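Local coordinates for protein enoyl-CoA hydratase (Mycobacterium avium, PDB 3OC7) that probably catalyses the reversible addition of water to the double bond of enoyl-CoA thioesters in fatty acid metabolism, as a member of the crotonase family, at residues R57-A62 with L109-A114. Numbering follows the deposited sequence.
Sequences RVVVLA and LPVIAA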
loop_
_atom_site.group_PDB
_atom_site.type_symbol
_atom_site.label_atom_id
_atom_site.label_comp_id
_atom_site.label_asym_id
_atom_site.label_seq_id
_atom_site.Cartn_x
_atom_site.Cartn_y
_atom_site.Cartn_z
ATOM N N ARG A 57 -2.499 11.314 27.679
ATOM C CA ARG A 57 -3.136 10.461 26.644
ATOM C C ARG A 57 -2.455 10.480 25.242
ATOM O O ARG A 57 -2.790 9.660 24.372
ATOM C CB ARG A 57 -4.664 10.705 26.569
ATOM C CG ARG A 57 -5.418 10.224 27.840
ATOM C CD ARG A 57 -6.953 10.189 27.714
ATOM N NE ARG A 57 -7.573 11.476 27.390
ATOM C CZ ARG A 57 -7.778 12.473 28.256
ATOM N NH1 ARG A 57 -7.395 12.360 29.524
ATOM N NH2 ARG A 57 -8.354 13.595 27.845
ATOM N N VAL A 58 -1.468 11.368 25.054
ATOM C CA VAL A 58 -0.746 11.511 23.786
ATOM C C VAL A 58 0.632 12.164 24.025
ATOM O O VAL A 58 0.772 12.972 24.976
ATOM C CB VAL A 58 -1.605 12.308 22.739
ATOM C CG1 VAL A 58 -1.914 13.726 23.227
ATOM C CG2 VAL A 58 -0.949 12.349 21.346
ATOM N N VAL A 59 1.629 11.805 23.199
ATOM C CA VAL A 59 2.979 12.426 23.188
ATOM C C VAL A 59 3.293 13.176 21.888
ATOM O O VAL A 59 2.965 12.669 20.799
ATOM C CB VAL A 59 4.072 11.313 23.338
ATOM C CG1 VAL A 59 5.511 11.865 23.159
ATOM C CG2 VAL A 59 3.948 10.605 24.676
ATOM N N VAL A 60 3.923 14.360 21.979
ATOM C CA VAL A 60 4.504 15.061 20.809
ATOM C C VAL A 60 6.038 14.974 20.841
ATOM O O VAL A 60 6.653 15.313 21.871
ATOM C CB VAL A 60 4.050 16.557 20.735
ATOM C CG1 VAL A 60 4.763 17.320 19.575
ATOM C CG2 VAL A 60 2.513 16.666 20.641
ATOM N N LEU A 61 6.650 14.500 19.742
ATOM C CA LEU A 61 8.111 14.474 19.585
ATOM C C LEU A 61 8.533 15.676 18.713
ATOM O O LEU A 61 8.319 15.658 17.483
ATOM C CB LEU A 61 8.573 13.140 18.963
ATOM C CG LEU A 61 10.074 12.886 18.720
ATOM C CD1 LEU A 61 10.936 12.973 20.007
ATOM C CD2 LEU A 61 10.316 11.535 17.996
ATOM N N ALA A 62 9.144 16.697 19.347
ATOM C CA ALA A 62 9.506 17.995 18.743
ATOM C C ALA A 62 11.038 18.192 18.694
ATOM O O ALA A 62 11.792 17.308 19.140
ATOM C CB ALA A 62 8.821 19.134 19.527
ATOM N N LEU A 109 0.648 4.834 24.306
ATOM C CA LEU A 109 0.366 6.222 23.874
ATOM C C LEU A 109 0.571 6.434 22.366
ATOM O O LEU A 109 1.627 6.046 21.826
ATOM C CB LEU A 109 1.288 7.204 24.625
ATOM C CG LEU A 109 1.215 7.274 26.152
ATOM C CD1 LEU A 109 2.393 8.062 26.726
ATOM C CD2 LEU A 109 -0.110 7.883 26.586
ATOM N N PRO A 110 -0.412 7.065 21.678
ATOM C CA PRO A 110 -0.118 7.629 20.346
ATOM C C PRO A 110 1.054 8.648 20.402
ATOM O O PRO A 110 1.105 9.494 21.334
ATOM C CB PRO A 110 -1.443 8.326 19.959
ATOM C CG PRO A 110 -2.524 7.593 20.766
ATOM C CD PRO A 110 -1.815 7.325 22.092
ATOM N N VAL A 111 1.990 8.551 19.443
ATOM C CA VAL A 111 3.166 9.460 19.341
ATOM C C VAL A 111 3.134 10.232 17.996
ATOM O O VAL A 111 3.070 9.613 16.904
ATOM C CB VAL A 111 4.518 8.689 19.509
ATOM C CG1 VAL A 111 5.688 9.687 19.545
ATOM C CG2 VAL A 111 4.528 7.813 20.762
ATOM N N ILE A 112 3.166 11.570 18.096
ATOM C CA ILE A 112 3.061 12.487 16.946
ATOM C C ILE A 112 4.367 13.281 16.717
ATOM O O ILE A 112 4.782 14.060 17.588
ATOM C CB ILE A 112 1.873 13.504 17.115
ATOM C CG1 ILE A 112 0.572 12.771 17.467
ATOM C CG2 ILE A 112 1.728 14.394 15.853
ATOM C CD1 ILE A 112 -0.585 13.728 17.773
ATOM N N ALA A 113 5.004 13.125 15.545
ATOM C CA ALA A 113 6.212 13.931 15.232
ATOM C C ALA A 113 5.851 15.333 14.712
ATOM O O ALA A 113 4.952 15.496 13.855
ATOM C CB ALA A 113 7.110 13.195 14.211
ATOM N N ALA A 114 6.572 16.333 15.223
ATOM C CA ALA A 114 6.437 17.738 14.786
ATOM C C ALA A 114 7.766 18.207 14.152
ATOM O O ALA A 114 8.716 18.554 14.874
ATOM C CB ALA A 114 6.006 18.652 15.976
#
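Val-59 and Leu-61 hydrogen-bond in turn with Pro-110, Ile-112 and Ala-114, joining the parallel strands within 57-62 and 109-114. Val-59 N gives its hydrogen to Pro-110 O at 3.0 Å, and Val-59 O accepts from Ile-112 N at 2.9 Å. Two residues further along, Leu-61 N reaches Ile-112 O and Leu-61 O takes the N-H of Ala-114. Between the rungs lie CA-H...O contacts, the shortest from Val-60 CA to Ile-112 O at 3.4 Å.

Side chains pack separately on the two faces. On the face of Val-59 and Leu-61, the CG2 methyl of Val-59, lying beside its own backbone N (CG1 is anti to that N, chi1 173°), meets Leu-109 CD1 at 3.6 Å, the two side chains crossing at about a right angle. The other branch, CG1, touches Val-111 CG1 more loosely. Helix 37-52 covers this face through Leu-43 and Ala-50. On the opposite face Val-58 CG2 approaches Ile-112 CD1 at 3.8 Å, and Val-60 CG1 lies 4.0 Å from the methyl CB of Ala-114; Val-204, Val-207 and Ile-200 of helix 196-208 pack over them. At the entry to the pair, Leu-109 CD2 rests on Arg-57 C at 3.7 Å, while Arg-57 NH2 hydrogen-bonds to Gly-208 O.

Strand 58-63 is also bonded to strand 21-26, and strand 111-115 is followed across the sheet by strand 132-135, so the pair lies inside the mixed sheet. Between the two strands the chain passes through strand 67-69 of the second sheet and helix 86-106, one turn of the repeated beta-beta-alpha superhelix characteristic of the crotonase fold.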